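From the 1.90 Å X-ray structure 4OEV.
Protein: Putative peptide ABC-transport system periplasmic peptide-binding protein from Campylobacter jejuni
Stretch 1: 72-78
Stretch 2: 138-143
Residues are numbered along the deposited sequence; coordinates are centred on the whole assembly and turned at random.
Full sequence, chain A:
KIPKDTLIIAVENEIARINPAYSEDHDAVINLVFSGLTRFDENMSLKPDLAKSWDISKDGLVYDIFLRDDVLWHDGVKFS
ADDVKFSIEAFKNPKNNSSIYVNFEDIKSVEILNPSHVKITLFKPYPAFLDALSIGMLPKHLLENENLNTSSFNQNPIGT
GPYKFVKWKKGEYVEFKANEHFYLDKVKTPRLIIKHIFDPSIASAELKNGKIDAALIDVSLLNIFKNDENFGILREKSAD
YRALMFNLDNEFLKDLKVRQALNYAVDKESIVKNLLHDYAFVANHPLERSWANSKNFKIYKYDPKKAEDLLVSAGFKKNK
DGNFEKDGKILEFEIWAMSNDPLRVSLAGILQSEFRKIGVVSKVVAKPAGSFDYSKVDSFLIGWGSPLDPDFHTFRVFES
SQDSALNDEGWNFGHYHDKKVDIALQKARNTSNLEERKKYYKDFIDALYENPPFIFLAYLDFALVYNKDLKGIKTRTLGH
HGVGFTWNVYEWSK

Stretch 1, residues 72-78: LWHDGVK
Stretch 2 138-143: LPKHLL

Residues 72-78 form an irregular segment built around a type I β-turn from Trp73 to Gly76, closed by the Gly76 N to Trp73 O hydrogen bond (3.1 Å); just outside the turn, Trp73 N donates to Val77 O (2.9 Å). Gly76 adopts phi/psi of 101/-21°, where a CB would be jammed against the preceding carbonyl oxygen. In the second stretch Pro139 (-88/106°) is the N-cap of helix 140-143, and its O accepts Leu142 N at 3.1 Å. The CA atoms of Trp73 and Pro139 lie 7.6 Å apart, those of Val77 and His141 8.4 Å.

Trp73 (chi1 m, chi2 103°) points toward the second stretch and lays its indole against the start of the helix. Pro139 CB sits 3.7 Å from the six-membered ring centroid, almost on its normal, while Trp73 CH2 approaches Leu138 C to 3.1 Å. Over the same face, the edge of His141 (chi1 p, chi2 -92°) meets the five-membered ring, centroids 5.2 Å apart and planes at 68°.

This orientation also directs His141 NE2 to Asp75 OD2, a nearly linear hydrogen bond of 2.7 Å. Asp75 (chi1 p) uses OD1 to accept Val77 N at 3.3 Å, tying the turn to the same carboxylate. Val77 (chi1 t) covers a face of the imidazole, its CG1 3.8 Å from the His141 ring centroid.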

ATOM      1  N   LEU A  72      10.358  -6.815  26.292  1.00 62.09           N
ATOM      2  CA  LEU A  72       9.913  -8.203  26.319  1.00 63.52           C
ATOM      3  C   LEU A  72       9.023  -8.529  25.102  1.00 60.32           C
ATOM      4  O   LEU A  72       8.224  -7.699  24.687  1.00 58.83           O
ATOM      5  CB  LEU A  72       9.116  -8.500  27.577  1.00 64.33           C
ATOM      6  CG  LEU A  72       9.830  -8.879  28.879  1.00 67.10           C
ATOM      7  CD1 LEU A  72      11.347  -8.615  28.800  1.00 67.70           C
ATOM      8  CD2 LEU A  72       9.142  -8.172  30.028  1.00 75.30           C
ATOM      9  N   TRP A  73       9.194  -9.744  24.567  1.00 62.12           N
ATOM     10  CA  TRP A  73       8.224 -10.407  23.697  1.00 58.81           C
ATOM     11  C   TRP A  73       6.977 -10.714  24.525  1.00 62.23           C
ATOM     12  O   TRP A  73       7.043 -10.741  25.734  1.00 65.47           O
ATOM     13  CB  TRP A  73       8.781 -11.715  23.132  1.00 59.08           C
ATOM     14  CG  TRP A  73       9.945 -11.567  22.202  1.00 58.23           C
ATOM     15  CD1 TRP A  73      11.272 -11.807  22.477  1.00 62.17           C
ATOM     16  CD2 TRP A  73       9.883 -11.149  20.840  1.00 59.67           C
ATOM     17  NE1 TRP A  73      12.035 -11.561  21.357  1.00 58.66           N
ATOM     18  CE2 TRP A  73      11.210 -11.157  20.339  1.00 56.04           C
ATOM     19  CE3 TRP A  73       8.833 -10.758  19.992  1.00 53.93           C
ATOM     20  CZ2 TRP A  73      11.513 -10.800  19.023  1.00 54.19           C
ATOM     21  CZ3 TRP A  73       9.133 -10.405  18.673  1.00 52.06           C
ATOM     22  CH2 TRP A  73      10.448 -10.405  18.203  1.00 52.19           C
ATOM     23  N   HIS A  74       5.855 -10.995  23.876  1.00 58.36           N
ATOM     24  CA  HIS A  74       4.605 -11.256  24.568  1.00 62.64           C
ATOM     25  C   HIS A  74       4.638 -12.510  25.446  1.00 67.59           C
ATOM     26  O   HIS A  74       3.746 -12.688  26.278  1.00 62.55           O
ATOM     27  CB  HIS A  74       3.464 -11.338  23.552  1.00 61.74           C
ATOM     28  CG  HIS A  74       3.226 -10.047  22.839  1.00 60.63           C
ATOM     29  ND1 HIS A  74       2.572  -9.959  21.621  1.00 53.13           N
ATOM     30  CD2 HIS A  74       3.569  -8.780  23.177  1.00 55.10           C
ATOM     31  CE1 HIS A  74       2.535  -8.696  21.241  1.00 51.84           C
ATOM     32  NE2 HIS A  74       3.125  -7.959  22.167  1.00 58.38           N
ATOM     33  N   ASP A  75       5.660 -13.359  25.284  1.00 62.15           N
ATOM     34  CA  ASP A  75       5.734 -14.588  26.080  1.00 64.62           C
ATOM     35  C   ASP A  75       6.740 -14.497  27.231  1.00 68.11           C
ATOM     36  O   ASP A  75       7.069 -15.510  27.843  1.00 69.52           O
ATOM     37  CB  ASP A  75       6.043 -15.815  25.202  1.00 64.16           C
ATOM     38  CG  ASP A  75       7.397 -15.746  24.524  1.00 66.92           C
ATOM     39  OD1 ASP A  75       8.094 -14.713  24.650  1.00 63.28           O
ATOM     40  OD2 ASP A  75       7.712 -16.710  23.784  1.00 63.44           O
ATOM     41  N   GLY A  76       7.264 -13.300  27.482  1.00 66.38           N
ATOM     42  CA  GLY A  76       8.118 -13.076  28.637  1.00 73.77           C
ATOM     43  C   GLY A  76       9.590 -13.049  28.294  1.00 74.98           C
ATOM     44  O   GLY A  76      10.379 -12.467  29.036  1.00 69.97           O
ATOM     45  N   VAL A  77       9.960 -13.628  27.146  1.00 67.43           N
ATOM     46  CA  VAL A  77      11.373 -13.718  26.780  1.00 67.71           C
ATOM     47  C   VAL A  77      11.881 -12.326  26.399  1.00 66.39           C
ATOM     48  O   VAL A  77      11.136 -11.531  25.817  1.00 64.45           O
ATOM     49  CB  VAL A  77      11.555 -14.719  25.626  1.00 68.54           C
ATOM     50  CG1 VAL A  77      12.977 -14.770  25.144  1.00 66.93           C
ATOM     51  CG2 VAL A  77      11.024 -16.095  26.024  1.00 68.21           C
ATOM     52  N   LYS A  78      13.115 -12.003  26.746  1.00 67.53           N
ATOM     53  CA  LYS A  78      13.675 -10.695  26.427  1.00 66.54           C
ATOM     54  C   LYS A  78      13.914 -10.567  24.908  1.00 68.17           C
ATOM     55  O   LYS A  78      14.173 -11.564  24.222  1.00 64.07           O
ATOM     56  CB  LYS A  78      15.004 -10.469  27.142  1.00 70.80           C
ATOM     57  CG  LYS A  78      14.989 -10.548  28.689  1.00 71.10           C
ATOM     58  CD  LYS A  78      16.410 -10.374  29.199  1.00 80.64           C
ATOM     59  CE  LYS A  78      16.507 -10.680  30.687  1.00 82.98           C
ATOM     60  NZ  LYS A  78      17.898 -10.661  31.218  1.00 85.26           N
ATOM     61  N   LEU A 138      10.942 -10.396  14.446  1.00 47.71           N
ATOM     62  CA  LEU A 138      10.459 -11.747  14.730  1.00 51.94           C
ATOM     63  C   LEU A 138      11.224 -12.362  15.917  1.00 52.41           C
ATOM     64  O   LEU A 138      12.378 -12.008  16.138  1.00 51.78           O
ATOM     65  CB  LEU A 138      10.660 -12.670  13.539  1.00 47.85           C
ATOM     66  CG  LEU A 138       9.880 -12.281  12.277  1.00 45.65           C
ATOM     67  CD1 LEU A 138      10.418 -13.094  11.122  1.00 45.22           C
ATOM     68  CD2 LEU A 138       8.439 -12.578  12.542  1.00 45.33           C
ATOM     69  N   PRO A 139      10.587 -13.309  16.628  1.00 52.08           N
ATOM     70  CA  PRO A 139      11.245 -13.986  17.755  1.00 55.46           C
ATOM     71  C   PRO A 139      12.036 -15.220  17.355  1.00 55.37           C
ATOM     72  O   PRO A 139      11.478 -16.282  17.066  1.00 55.50           O
ATOM     73  CB  PRO A 139      10.068 -14.353  18.664  1.00 55.25           C
ATOM     74  CG  PRO A 139       8.886 -14.490  17.748  1.00 53.45           C
ATOM     75  CD  PRO A 139       9.126 -13.535  16.628  1.00 51.39           C
ATOM     76  N   LYS A 140      13.352 -15.062  17.374  1.00 56.17           N
ATOM     77  CA  LYS A 140      14.268 -16.177  17.116  1.00 57.38           C
ATOM     78  C   LYS A 140      13.925 -17.409  17.938  1.00 60.89           C
ATOM     79  O   LYS A 140      13.838 -18.506  17.399  1.00 59.49           O
ATOM     80  CB  LYS A 140      15.697 -15.738  17.380  1.00 58.45           C
ATOM     81  CG  LYS A 140      16.742 -16.837  17.232  1.00 60.01           C
ATOM     82  CD  LYS A 140      18.110 -16.224  17.196  1.00 60.61           C
ATOM     83  CE  LYS A 140      19.214 -17.258  16.979  1.00 65.06           C
ATOM     84  NZ  LYS A 140      19.442 -18.043  18.219  1.00 68.42           N
ATOM     85  N   HIS A 141      13.661 -17.227  19.235  1.00 60.70           N
ATOM     86  CA  HIS A 141      13.501 -18.381  20.120  1.00 62.88           C
ATOM     87  C   HIS A 141      12.280 -19.238  19.806  1.00 62.43           C
ATOM     88  O   HIS A 141      12.184 -20.364  20.333  1.00 64.25           O
ATOM     89  CB  HIS A 141      13.443 -17.934  21.602  1.00 64.57           C
ATOM     90  CG  HIS A 141      12.187 -17.212  21.964  1.00 63.61           C
ATOM     91  ND1 HIS A 141      12.079 -15.840  21.903  1.00 63.38           N
ATOM     92  CD2 HIS A 141      10.981 -17.665  22.388  1.00 63.91           C
ATOM     93  CE1 HIS A 141      10.859 -15.477  22.272  1.00 63.81           C
ATOM     94  NE2 HIS A 141      10.168 -16.566  22.565  1.00 62.72           N
ATOM     95  N   LEU A 142      11.337 -18.686  19.023  1.00 60.21           N
ATOM     96  CA  LEU A 142      10.124 -19.399  18.583  1.00 59.56           C
ATOM     97  C   LEU A 142      10.132 -19.876  17.103  1.00 62.95           C
ATOM     98  O   LEU A 142       9.419 -20.818  16.763  1.00 61.59           O
ATOM     99  CB  LEU A 142       8.871 -18.511  18.751  1.00 58.25           C
ATOM    100  CG  LEU A 142       8.521 -18.122  20.202  1.00 59.76           C
ATOM    101  CD1 LEU A 142       7.475 -17.022  20.234  1.00 58.28           C
ATOM    102  CD2 LEU A 142       8.045 -19.327  21.010  1.00 61.86           C
ATOM    103  N   LEU A 143      10.953 -19.261  16.256  1.00 56.79           N
ATOM    104  CA  LEU A 143      10.893 -19.508  14.809  1.00 55.14           C
ATOM    105  C   LEU A 143      12.210 -20.053  14.210  1.00 56.02           C
ATOM    106  O   LEU A 143      12.256 -20.426  13.021  1.00 54.72           O
ATOM    107  CB  LEU A 143      10.487 -18.209  14.113  1.00 52.81           C
ATOM    108  CG  LEU A 143       9.050 -17.700  14.335  1.00 51.80           C
ATOM    109  CD1 LEU A 143       8.916 -16.236  13.884  1.00 53.31           C
ATOM    110  CD2 LEU A 143       8.038 -18.522  13.509  1.00 50.99           C
TER